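Local coordinates for protein xylulose kinase (Escherichia coli, PDB 2ITM) that phosphorylates D-xylulose to D-xylulose 5-phosphate with ATP, and also accepts 1-deoxy-D-xylulose with lower efficiency, at residues A110-S115 with L189-L194; G232-G237 with S256-A261; S272-F277 with M377-A382; S296-A301 with P311-A316; L361-L366 with R403-D408. All coordinates share one frame; numbering follows the deposited sequence.

Interaction 1: A110-S115 with L189-L194; sequences ARVPQS and LQACDL
A191 receives two neighbours from the 110-115 segment, one on its methyl and one on its carbonyl oxygen. The methyl CB meets CG2 of V112 at 3.5 Å, a snug apolar touch. CG1 of V112 is turned anti to the backbone N (chi1 -166°), which leaves CG2 as the branch that faces A191. R111 comes in beside this pair. Its NH1 lies 2.8 Å from A191 O, with the oxygen at the edge of the guanidinium and near its plane. The bond is weak, because the N-H...O angle is only 129°. The R111 chain reaches the oxygen by bending at chi3, and its CD also passes 3.9 Å from A191 O. Both segments are places where a helix gives way to a turn. V112 is the first residue past helix 102-111 to leave helical geometry, and it starts a type I turn closed by S115 N to V112 O at 2.6 Å. On the other side a Schellman motif ends helix 186-190, with D193 at positive phi as its C-prime residue. Its two bonds run from L194 N to L189 O (2.9 Å) and from D193 N to Q190 O (2.6 Å). L189 O also accepts from C192 N. Further out, L133 of helix 128-138 touches both R111 and C192. V187 and M188 pack on V112, and L108 packs on A191.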
# COMPACT_ATOMS: atom_id res chain seq x y z
N ALA A 110 37.81 8.13 -0.37
CA ALA A 110 38.56 8.61 -1.48
C ALA A 110 39.98 8.86 -1.01
O ALA A 110 40.93 8.52 -1.67
CB ALA A 110 37.98 9.85 -2.00
N ARG A 111 40.10 9.47 0.15
CA ARG A 111 41.39 9.76 0.75
C ARG A 111 42.15 8.50 1.05
O ARG A 111 43.29 8.43 0.79
CB ARG A 111 41.22 10.50 2.06
CG ARG A 111 41.32 11.94 2.02
CD ARG A 111 41.08 12.54 3.39
NE ARG A 111 40.43 13.83 3.33
CZ ARG A 111 40.50 14.74 4.26
NH1 ARG A 111 41.18 14.50 5.35
NH2 ARG A 111 39.89 15.88 4.11
N VAL A 112 41.52 7.50 1.62
CA VAL A 112 42.21 6.27 1.94
C VAL A 112 41.69 5.10 1.16
O VAL A 112 40.88 4.36 1.61
CB VAL A 112 42.20 5.98 3.43
CG1 VAL A 112 43.14 4.94 3.76
CG2 VAL A 112 42.52 7.18 4.18
N PRO A 113 42.21 4.98 -0.04
CA PRO A 113 41.86 3.95 -1.01
C PRO A 113 41.79 2.56 -0.43
O PRO A 113 40.99 1.74 -0.83
CB PRO A 113 43.03 4.03 -1.96
CG PRO A 113 43.89 5.02 -1.43
CD PRO A 113 43.67 5.12 -0.00
N GLN A 114 42.64 2.31 0.53
CA GLN A 114 42.66 1.03 1.17
C GLN A 114 41.85 0.97 2.46
O GLN A 114 41.96 0.04 3.21
CB GLN A 114 44.07 0.62 1.40
CG GLN A 114 44.63 -0.06 0.20
CD GLN A 114 45.85 -0.82 0.55
OE1 GLN A 114 46.74 -0.31 1.17
NE2 GLN A 114 45.87 -2.07 0.17
N SER A 115 41.03 1.96 2.68
CA SER A 115 40.26 1.96 3.88
C SER A 115 39.42 0.75 4.13
O SER A 115 39.37 0.30 5.22
CB SER A 115 39.49 3.23 4.04
OG SER A 115 38.18 3.07 3.62
N LEU A 189 44.16 7.32 10.92
CA LEU A 189 44.20 8.42 11.88
C LEU A 189 44.73 9.67 11.27
O LEU A 189 44.14 10.72 11.38
CB LEU A 189 45.05 8.04 13.09
CG LEU A 189 44.46 7.06 14.10
CD1 LEU A 189 45.52 6.25 14.81
CD2 LEU A 189 43.57 7.76 15.10
N GLN A 190 45.86 9.56 10.60
CA GLN A 190 46.42 10.67 9.84
C GLN A 190 45.38 11.31 8.93
O GLN A 190 45.24 12.52 8.89
CB GLN A 190 47.62 10.20 9.03
CG GLN A 190 48.94 10.72 9.55
CD GLN A 190 49.95 9.63 9.84
OE1 GLN A 190 50.02 8.63 9.13
NE2 GLN A 190 50.75 9.82 10.88
N ALA A 191 44.64 10.47 8.22
CA ALA A 191 43.67 10.92 7.23
C ALA A 191 42.59 11.76 7.86
O ALA A 191 41.90 12.50 7.19
CB ALA A 191 43.07 9.75 6.52
N CYS A 192 42.45 11.63 9.17
CA CYS A 192 41.50 12.43 9.91
C CYS A 192 42.23 13.51 10.71
O CYS A 192 41.62 14.23 11.48
CB CYS A 192 40.68 11.55 10.84
SG CYS A 192 39.77 10.21 10.05
N ASP A 193 43.53 13.62 10.50
CA ASP A 193 44.36 14.54 11.27
C ASP A 193 44.29 14.25 12.76
O ASP A 193 44.05 15.13 13.57
CB ASP A 193 43.93 15.97 11.01
CG ASP A 193 45.10 16.88 10.78
OD1 ASP A 193 46.01 16.91 11.63
OD2 ASP A 193 45.20 17.60 9.77
N LEU A 194 44.48 12.99 13.10
CA LEU A 194 44.53 12.59 14.48
C LEU A 194 45.77 11.77 14.66
O LEU A 194 46.43 11.42 13.70
CB LEU A 194 43.29 11.79 14.83
CG LEU A 194 41.99 12.58 14.73
CD1 LEU A 194 40.77 11.73 14.92
CD2 LEU A 194 41.99 13.74 15.69

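Interaction 2: G232-G237 with S256-A261; sequences GDNAAG and SGVYFA. With XUL (D-xylulose), chain C.
The xylulose pocket of this FGGY kinase lies at the start of helix 233-241, where that helix faces strand 257-262 of the C-terminal domain. N234 and A235 make the contact from the helix side. OD1 of N234 lies 3.9 Å from CG2 of V258, and the two side chains cross at a slant. F260 comes from the same strand, and its CE1 reaches CA of A235 at 3.7 Å. No direct hydrogen bond joins the segments. A water links them instead: it donates to N234 OD1 at 2.9 Å and lies 3.1 Å from S256 OG. The same amide lies against the sugar, its ND2 3.1 Å from C3, a close approach rather than a hydrogen bond. D233, inferred to be the proton acceptor, takes a hydrogen bond from the sugar O5 through OD2 at 2.9 Å. Its chi1 of 60° puts CG between the backbone N and carbonyl carbon and folds the carboxyl group back over the helix start, where OD1 takes a weak bond from N234 N. M77 and H78 bind the sugar as well. O5 is the hydroxyl that becomes phosphorylated, and its bond to D233 is consistent with D233 acting as the proton acceptor.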
# COMPACT_ATOMS: atom_id res chain seq x y z
N GLY A 232 31.67 -3.46 22.78
CA GLY A 232 30.50 -2.90 22.14
C GLY A 232 29.28 -3.75 22.45
O GLY A 232 29.41 -4.93 22.71
N ASP A 233 28.11 -3.13 22.40
CA ASP A 233 26.88 -3.80 22.80
C ASP A 233 26.60 -5.13 22.09
O ASP A 233 26.26 -6.10 22.72
CB ASP A 233 25.68 -2.86 22.76
CG ASP A 233 25.42 -2.27 21.40
OD1 ASP A 233 26.10 -2.63 20.42
OD2 ASP A 233 24.55 -1.42 21.20
N ASN A 234 26.75 -5.16 20.77
CA ASN A 234 26.62 -6.40 20.03
C ASN A 234 27.57 -7.50 20.52
O ASN A 234 27.13 -8.56 20.92
CB ASN A 234 26.76 -6.19 18.53
CG ASN A 234 25.67 -5.32 17.96
OD1 ASN A 234 24.50 -5.56 18.17
ND2 ASN A 234 26.05 -4.30 17.24
N ALA A 235 28.87 -7.22 20.49
CA ALA A 235 29.86 -8.21 20.88
C ALA A 235 29.67 -8.69 22.31
O ALA A 235 29.78 -9.86 22.58
CB ALA A 235 31.25 -7.70 20.66
N ALA A 236 29.38 -7.76 23.21
CA ALA A 236 29.11 -8.12 24.60
C ALA A 236 27.88 -8.98 24.77
O ALA A 236 27.91 -9.96 25.48
CB ALA A 236 29.02 -6.89 25.47
N GLY A 237 26.80 -8.60 24.12
CA GLY A 237 25.65 -9.46 23.93
C GLY A 237 25.98 -10.87 23.50
O GLY A 237 25.50 -11.81 24.09
N SER A 256 15.64 -5.09 18.51
CA SER A 256 16.67 -4.73 17.56
C SER A 256 17.22 -5.96 16.89
O SER A 256 17.73 -6.84 17.56
CB SER A 256 17.78 -3.96 18.25
OG SER A 256 18.82 -4.82 18.62
N GLY A 257 17.09 -6.04 15.58
CA GLY A 257 17.41 -7.25 14.87
C GLY A 257 18.87 -7.31 14.48
O GLY A 257 19.39 -6.35 13.93
N VAL A 258 19.51 -8.42 14.77
CA VAL A 258 20.91 -8.62 14.42
C VAL A 258 21.18 -10.06 14.02
O VAL A 258 20.62 -10.97 14.59
CB VAL A 258 21.86 -8.32 15.61
CG1 VAL A 258 23.24 -8.03 15.11
CG2 VAL A 258 21.36 -7.20 16.44
N TYR A 259 22.06 -10.24 13.06
CA TYR A 259 22.72 -11.53 12.89
C TYR A 259 24.19 -11.40 13.21
O TYR A 259 24.90 -10.61 12.61
CB TYR A 259 22.52 -12.05 11.47
CG TYR A 259 22.99 -13.47 11.21
CD1 TYR A 259 22.52 -14.53 11.96
CD2 TYR A 259 23.88 -13.75 10.19
CE1 TYR A 259 22.94 -15.81 11.72
CE2 TYR A 259 24.31 -15.04 9.94
CZ TYR A 259 23.83 -16.06 10.71
OH TYR A 259 24.25 -17.33 10.47
N PHE A 260 24.64 -12.18 14.18
CA PHE A 260 25.99 -12.10 14.70
C PHE A 260 26.65 -13.46 14.57
O PHE A 260 26.12 -14.45 15.06
CB PHE A 260 25.94 -11.67 16.17
CG PHE A 260 27.27 -11.35 16.77
CD1 PHE A 260 27.60 -10.06 17.10
CD2 PHE A 260 28.17 -12.35 17.03
CE1 PHE A 260 28.81 -9.77 17.66
CE2 PHE A 260 29.39 -12.06 17.60
CZ PHE A 260 29.70 -10.77 17.91
N ALA A 261 27.77 -13.51 13.88
CA ALA A 261 28.47 -14.75 13.67
C ALA A 261 29.96 -14.59 13.90
O ALA A 261 30.60 -13.75 13.29
CB ALA A 261 28.20 -15.29 12.30
C1 XUL C . 26.33 -0.94 14.36
C2 XUL C . 25.33 -1.56 15.32
C3 XUL C . 25.50 -1.32 16.77
C4 XUL C . 24.32 -0.48 17.19
C5 XUL C . 24.52 0.21 18.52
O1 XUL C . 27.47 -1.75 14.22
O2 XUL C . 24.02 -1.82 14.86
O3 XUL C . 26.64 -0.52 16.90
O4 XUL C . 24.20 0.48 16.17
O5 XUL C . 25.80 -0.09 19.00
O HOH W 1 21.81 -4.44 17.87

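Interaction 3: S272-F277 with M377-A382; sequences SAVHSF and MDVVHA
V274 lays its two methyls against the V379-V380 corner of helix 358-381. CG2 does most of the touching, at 3.7 Å from V380 CG2 and 3.8 Å from V379 CG1. CG1 joins in more distantly, 4.0 Å from V380 CG2. The side chains of V274 and V380 cross at about a right angle. V274 and V379 instead slide past each other in opposite directions. V274 has CG1 anti to its backbone N (chi1 -179°), which sets CG2 beside that N and within touch of both helix valines. The helix offers a different branch at each position: V379 gives the methyl anti to its N, whereas V380 gives the one beside its N. No hydrogen bond crosses this contact. V274 and V380 are buried, and V379 is exposed at the margin. The chain just before V274 is poorly ordered, and the bond from V274 N to S272 OG is long and weak at 3.5 Å. Behind the valines the contact merges with the sheet. L287 packs on V274, while S289 and Y259 pack on V380. The next residue, H381, also meets the ring of Y259. V274 immediately precedes strand 275-278, an outermost strand of the C-terminal sheet within this chain. The arrangement is that of a long helix packed on a mixed sheet, as in the C-terminal actin-like ATPase domain of FGGY kinases.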
# COMPACT_ATOMS: atom_id res chain seq x y z
N SER A 272 28.78 -4.29 0.01
CA SER A 272 28.50 -5.32 0.99
C SER A 272 27.86 -4.47 2.08
O SER A 272 27.78 -3.26 1.97
CB SER A 272 29.69 -6.28 1.09
OG SER A 272 29.57 -7.14 2.20
N ALA A 273 27.41 -5.12 3.14
CA ALA A 273 26.47 -4.57 4.10
C ALA A 273 26.68 -5.60 5.20
O ALA A 273 25.91 -5.68 6.15
CB ALA A 273 25.02 -4.18 4.01
N VAL A 274 27.72 -6.40 5.06
CA VAL A 274 28.21 -7.13 6.20
C VAL A 274 29.35 -6.39 6.86
O VAL A 274 30.30 -5.98 6.23
CB VAL A 274 28.59 -8.55 5.83
CG1 VAL A 274 29.06 -9.29 7.04
CG2 VAL A 274 27.42 -9.25 5.24
N HIS A 275 29.25 -6.22 8.16
CA HIS A 275 30.32 -5.62 8.91
C HIS A 275 31.24 -6.61 9.58
O HIS A 275 30.82 -7.65 10.03
CB HIS A 275 29.78 -4.60 9.88
CG HIS A 275 29.17 -3.42 9.20
ND1 HIS A 275 27.90 -2.98 9.47
CD2 HIS A 275 29.64 -2.63 8.21
CE1 HIS A 275 27.62 -1.95 8.70
NE2 HIS A 275 28.67 -1.72 7.92
N SER A 276 32.51 -6.25 9.61
CA SER A 276 33.54 -7.09 10.18
C SER A 276 34.31 -6.34 11.25
O SER A 276 34.90 -5.30 10.99
CB SER A 276 34.47 -7.62 9.10
OG SER A 276 35.49 -8.43 9.63
N PHE A 277 34.27 -6.86 12.46
CA PHE A 277 34.94 -6.27 13.60
C PHE A 277 35.72 -7.28 14.41
O PHE A 277 35.54 -8.48 14.26
CB PHE A 277 33.94 -5.58 14.51
CG PHE A 277 33.13 -4.52 13.86
CD1 PHE A 277 31.76 -4.56 13.88
CD2 PHE A 277 33.75 -3.46 13.24
CE1 PHE A 277 31.02 -3.59 13.30
CE2 PHE A 277 33.01 -2.47 12.66
CZ PHE A 277 31.65 -2.53 12.69
N MET A 377 20.87 -13.84 6.24
CA MET A 377 21.86 -14.81 6.70
C MET A 377 22.76 -15.34 5.57
O MET A 377 23.96 -15.43 5.76
CB MET A 377 21.19 -15.94 7.47
CG MET A 377 20.56 -15.49 8.78
SD MET A 377 20.12 -16.81 9.90
CE MET A 377 18.72 -17.49 9.07
N ASP A 378 22.17 -15.66 4.43
CA ASP A 378 22.93 -16.12 3.27
C ASP A 378 24.07 -15.18 2.89
O ASP A 378 25.16 -15.60 2.62
CB ASP A 378 21.99 -16.31 2.08
CG ASP A 378 21.13 -17.55 2.18
OD1 ASP A 378 21.39 -18.39 3.04
OD2 ASP A 378 20.15 -17.75 1.44
N VAL A 379 23.78 -13.88 2.88
CA VAL A 379 24.77 -12.87 2.57
C VAL A 379 25.99 -12.93 3.52
O VAL A 379 27.13 -12.96 3.08
CB VAL A 379 24.15 -11.46 2.59
CG1 VAL A 379 25.21 -10.40 2.41
CG2 VAL A 379 23.08 -11.34 1.55
N VAL A 380 25.73 -12.98 4.82
CA VAL A 380 26.76 -13.17 5.82
C VAL A 380 27.55 -14.46 5.60
O VAL A 380 28.76 -14.47 5.69
CB VAL A 380 26.18 -13.09 7.22
CG1 VAL A 380 27.11 -13.67 8.25
CG2 VAL A 380 25.84 -11.66 7.56
N HIS A 381 26.84 -15.54 5.31
CA HIS A 381 27.47 -16.82 5.11
C HIS A 381 28.40 -16.79 3.90
O HIS A 381 29.48 -17.34 3.93
CB HIS A 381 26.43 -17.92 5.01
CG HIS A 381 25.63 -18.10 6.26
ND1 HIS A 381 24.44 -18.80 6.30
CD2 HIS A 381 25.85 -17.66 7.52
CE1 HIS A 381 23.97 -18.79 7.53
NE2 HIS A 381 24.80 -18.10 8.29
N ALA A 382 27.98 -16.09 2.86
CA ALA A 382 28.75 -15.98 1.64
C ALA A 382 30.11 -15.33 1.89
O ALA A 382 31.00 -15.39 1.05
CB ALA A 382 27.97 -15.21 0.61

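Interaction 4: S296-A301 with P311-A316; sequences SCLDWA and PALIAA
L313 fills the close part of this contact, between L298 and A301 of the facing helix. Its CD2 lies 3.7 Å from the carbonyl oxygen L298 O. Its CD1 lies 3.9 Å from A301 O and 4.0 Å from A301 CB. The leucine has CG anti to the backbone N (chi1 163°), which carries its fork across to the facing helix, where each methyl meets a carbonyl oxygen in van der Waals contact. The apolar pair here is L313 CD1 with A301 CB, and no hydrogen bond spans the two helices. The other part is looser. L298 CD1 and I314 CD1 stand 4.4 Å apart, and L298 CD2 is equally far from L313 CD2. I314 is partly exposed, with S399 and Y401 beside it, whereas L298, A301 and L313 are buried. Helix 358-381 closes the buried side: L366 packs on L298, V365 on A301 and A362 on L313. On another face of helix 294-304, W300 points away from this contact and meets the ring of H354 of the second subunit. The axes of segments 296-301 and 311-316 pass 9.5 Å apart at 74°. This is a steep helix-helix crossing in the C-terminal domain, made by two helices close in sequence that both pack on helix 358-381.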
# COMPACT_ATOMS: atom_id res chain seq x y z
N SER A 296 9.32 -6.79 16.23
CA SER A 296 8.56 -5.60 15.96
C SER A 296 7.80 -5.71 14.64
O SER A 296 7.04 -4.80 14.29
CB SER A 296 9.47 -4.37 15.99
OG SER A 296 8.96 -3.37 15.13
N CYS A 297 7.98 -6.81 13.93
CA CYS A 297 7.21 -7.07 12.72
C CYS A 297 5.97 -7.91 13.03
O CYS A 297 4.85 -7.50 12.75
CB CYS A 297 8.07 -7.73 11.66
SG CYS A 297 9.11 -6.61 10.71
N LEU A 298 6.20 -9.07 13.64
CA LEU A 298 5.14 -9.95 14.11
C LEU A 298 4.08 -9.23 14.92
O LEU A 298 2.89 -9.44 14.73
CB LEU A 298 5.72 -11.08 14.94
CG LEU A 298 6.51 -12.16 14.23
CD1 LEU A 298 6.54 -13.42 15.07
CD2 LEU A 298 5.94 -12.44 12.85
N ASP A 299 4.51 -8.39 15.84
CA ASP A 299 3.58 -7.58 16.60
C ASP A 299 2.73 -6.73 15.68
O ASP A 299 1.58 -6.44 15.97
CB ASP A 299 4.32 -6.71 17.60
CG ASP A 299 4.82 -7.50 18.78
OD1 ASP A 299 5.84 -7.11 19.35
OD2 ASP A 299 4.26 -8.52 19.22
N TRP A 300 3.31 -6.33 14.55
CA TRP A 300 2.66 -5.37 13.68
C TRP A 300 1.67 -6.07 12.77
O TRP A 300 0.51 -5.69 12.72
CB TRP A 300 3.71 -4.56 12.90
CG TRP A 300 3.17 -3.81 11.74
CD1 TRP A 300 2.67 -2.55 11.74
CD2 TRP A 300 3.10 -4.26 10.39
NE1 TRP A 300 2.29 -2.19 10.47
CE2 TRP A 300 2.54 -3.23 9.63
CE3 TRP A 300 3.45 -5.45 9.74
CZ2 TRP A 300 2.31 -3.35 8.26
CZ3 TRP A 300 3.23 -5.57 8.39
CH2 TRP A 300 2.67 -4.53 7.67
N ALA A 301 2.12 -7.12 12.09
CA ALA A 301 1.21 -8.05 11.45
C ALA A 301 -0.02 -8.45 12.24
O ALA A 301 -1.07 -8.72 11.68
CB ALA A 301 1.91 -9.35 11.13
N PRO A 311 -0.13 -14.83 18.78
CA PRO A 311 -0.53 -16.19 18.55
C PRO A 311 -1.92 -16.32 17.97
O PRO A 311 -2.18 -17.29 17.27
CB PRO A 311 -0.47 -16.78 19.95
CG PRO A 311 0.52 -15.98 20.62
CD PRO A 311 0.20 -14.60 20.19
N ALA A 312 -2.80 -15.37 18.24
CA ALA A 312 -3.90 -15.13 17.33
C ALA A 312 -3.34 -15.17 15.92
O ALA A 312 -3.75 -15.95 15.09
CB ALA A 312 -4.55 -13.82 17.61
N LEU A 313 -2.39 -14.30 15.68
CA LEU A 313 -1.83 -14.17 14.36
C LEU A 313 -1.37 -15.52 13.85
O LEU A 313 -1.89 -16.02 12.87
CB LEU A 313 -0.67 -13.19 14.39
CG LEU A 313 0.24 -13.27 13.18
CD1 LEU A 313 -0.39 -12.53 12.05
CD2 LEU A 313 1.58 -12.70 13.51
N ILE A 314 -0.40 -16.11 14.52
CA ILE A 314 0.27 -17.29 13.99
C ILE A 314 -0.77 -18.33 13.68
O ILE A 314 -0.55 -19.24 12.90
CB ILE A 314 1.32 -17.79 14.99
CG1 ILE A 314 2.72 -17.72 14.41
CG2 ILE A 314 1.04 -19.20 15.39
CD1 ILE A 314 3.37 -16.38 14.57
N ALA A 315 -1.95 -18.18 14.31
CA ALA A 315 -3.04 -19.12 14.07
C ALA A 315 -3.89 -18.73 12.89
O ALA A 315 -4.37 -19.59 12.16
CB ALA A 315 -3.88 -19.27 15.31
N ALA A 316 -4.11 -17.44 12.69
CA ALA A 316 -4.85 -17.00 11.55
C ALA A 316 -4.21 -17.58 10.30
O ALA A 316 -4.89 -18.02 9.39
CB ALA A 316 -4.84 -15.50 11.48

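Interaction 5: L361-L366 with R403-D408; sequences LARAVL and RQMLAD
M405 points its thioether at the backbone side of L366, not at the end of the leucine. SD lies 3.9 Å from L366 CB and equally close to L366 C. The chain of M405 leaves its helix fully extended, with CG anti to the backbone N (chi1 175°), and then bends at chi3. That last bend turns the methyl CE toward R363, where it comes 4.2 Å from NH1. The methyl approaches the guanidinium obliquely. One methionine therefore spans nearly one helical turn of the facing segment, from R363 to L366. L366 sets its CG anti to its carbonyl carbon (chi1 -63°), which leaves CB as the part that meets sulfur. No hydrogen bond joins the two segments directly. Both are stretches of longer helices, 358-381 and 400-410, which pack together in the C-terminal FGGY domain. The nearest CA atoms, of L366 and M405, are 8.3 Å apart, a spacing that the extended methionine bridges. The charge of R363 is met outside the pair, by a salt bridge from NH1 to E367. Y465 of helix 459-479 touches both R363 and M405, and R461 also packs on M405. L366 O accepts a hydrogen bond from W402 NE1, a second link between helix 358-381 and helix 400-410.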
# COMPACT_ATOMS: atom_id res chain seq x y z
N LEU A 361 -3.18 -12.52 4.50
CA LEU A 361 -2.29 -11.42 4.81
C LEU A 361 -1.29 -11.83 5.87
O LEU A 361 -0.11 -11.54 5.77
CB LEU A 361 -3.09 -10.21 5.27
CG LEU A 361 -3.27 -9.17 4.18
CD1 LEU A 361 -3.43 -9.83 2.86
CD2 LEU A 361 -4.42 -8.22 4.47
N ALA A 362 -1.77 -12.52 6.89
CA ALA A 362 -0.94 -12.90 8.01
C ALA A 362 0.09 -13.93 7.59
O ALA A 362 1.23 -13.85 7.99
CB ALA A 362 -1.80 -13.43 9.13
N ARG A 363 -0.34 -14.88 6.79
CA ARG A 363 0.60 -15.77 6.13
C ARG A 363 1.67 -15.06 5.31
O ARG A 363 2.82 -15.43 5.36
CB ARG A 363 -0.14 -16.76 5.26
CG ARG A 363 -0.06 -18.14 5.78
CD ARG A 363 0.99 -18.99 5.15
NE ARG A 363 0.49 -20.35 5.11
CZ ARG A 363 1.22 -21.42 4.84
NH1 ARG A 363 2.51 -21.30 4.58
NH2 ARG A 363 0.65 -22.60 4.84
N ALA A 364 1.27 -14.05 4.56
CA ALA A 364 2.19 -13.30 3.72
C ALA A 364 3.31 -12.64 4.52
O ALA A 364 4.47 -12.74 4.17
CB ALA A 364 1.45 -12.29 2.91
N VAL A 365 2.95 -12.00 5.62
CA VAL A 365 3.91 -11.36 6.48
C VAL A 365 4.96 -12.31 7.03
O VAL A 365 6.15 -12.06 6.91
CB VAL A 365 3.23 -10.58 7.61
CG1 VAL A 365 4.24 -9.83 8.41
CG2 VAL A 365 2.22 -9.62 7.04
N LEU A 366 4.52 -13.42 7.60
CA LEU A 366 5.43 -14.41 8.15
C LEU A 366 6.42 -14.89 7.10
O LEU A 366 7.61 -14.96 7.35
CB LEU A 366 4.66 -15.59 8.73
CG LEU A 366 3.74 -15.31 9.91
CD1 LEU A 366 3.23 -16.60 10.53
CD2 LEU A 366 4.45 -14.47 10.94
N ARG A 403 9.32 -20.35 13.96
CA ARG A 403 10.67 -20.86 14.07
C ARG A 403 10.90 -21.99 13.07
O ARG A 403 11.95 -22.06 12.44
CB ARG A 403 10.94 -21.36 15.48
CG ARG A 403 11.17 -20.27 16.53
CD ARG A 403 11.92 -20.73 17.75
NE ARG A 403 11.23 -21.84 18.39
CZ ARG A 403 10.23 -21.71 19.25
NH1 ARG A 403 9.78 -20.52 19.58
NH2 ARG A 403 9.67 -22.79 19.77
N GLN A 404 9.91 -22.86 12.94
CA GLN A 404 9.99 -23.95 11.99
C GLN A 404 9.90 -23.49 10.55
O GLN A 404 10.62 -23.97 9.70
CB GLN A 404 8.88 -24.95 12.24
CG GLN A 404 8.99 -26.16 11.37
CD GLN A 404 10.21 -26.97 11.68
OE1 GLN A 404 10.94 -27.37 10.78
NE2 GLN A 404 10.45 -27.21 12.95
N MET A 405 8.98 -22.57 10.30
CA MET A 405 8.88 -21.93 9.01
C MET A 405 10.21 -21.33 8.64
O MET A 405 10.64 -21.45 7.50
CB MET A 405 7.80 -20.87 9.00
CG MET A 405 7.75 -20.09 7.70
SD MET A 405 6.56 -18.76 7.64
CE MET A 405 5.08 -19.70 7.56
N LEU A 406 10.86 -20.68 9.60
CA LEU A 406 12.17 -20.09 9.38
C LEU A 406 13.22 -21.13 9.02
O LEU A 406 14.10 -20.88 8.22
CB LEU A 406 12.63 -19.34 10.61
CG LEU A 406 12.60 -17.82 10.59
CD1 LEU A 406 11.31 -17.33 10.04
CD2 LEU A 406 12.84 -17.27 11.97
N ALA A 407 13.11 -22.29 9.64
CA ALA A 407 14.00 -23.38 9.35
C ALA A 407 13.74 -24.00 7.98
O ALA A 407 14.66 -24.34 7.26
CB ALA A 407 13.91 -24.41 10.43
N ASP A 408 12.47 -24.12 7.64
CA ASP A 408 12.05 -24.70 6.37
C ASP A 408 12.50 -23.84 5.22
O ASP A 408 13.05 -24.32 4.24
CB ASP A 408 10.54 -24.85 6.35
CG ASP A 408 10.02 -25.88 7.35
OD1 ASP A 408 10.80 -26.73 7.80
OD2 ASP A 408 8.84 -25.90 7.71

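Interaction 1 is the one contact with both segments in the N-terminal range, its centre about 47 Å from that of interaction 4. Interaction 2 sits near the chain's centre and joins the two domains at the sugar. Interaction 3, centred about 13 Å away, touches it through Y259 and reaches the same C-terminal sheet. Interactions 1, 2 and 3 follow in series; interaction 4 is nested inside the loop closed by interaction 3, and the segments of 3 and 5 alternate. Interactions 4 and 5 touch, centres about 10 Å apart. Helix 358-381 carries interaction 5 near its start and interaction 3 at its end, centres about 23 Å apart, and so runs from the outer helices to the sheet.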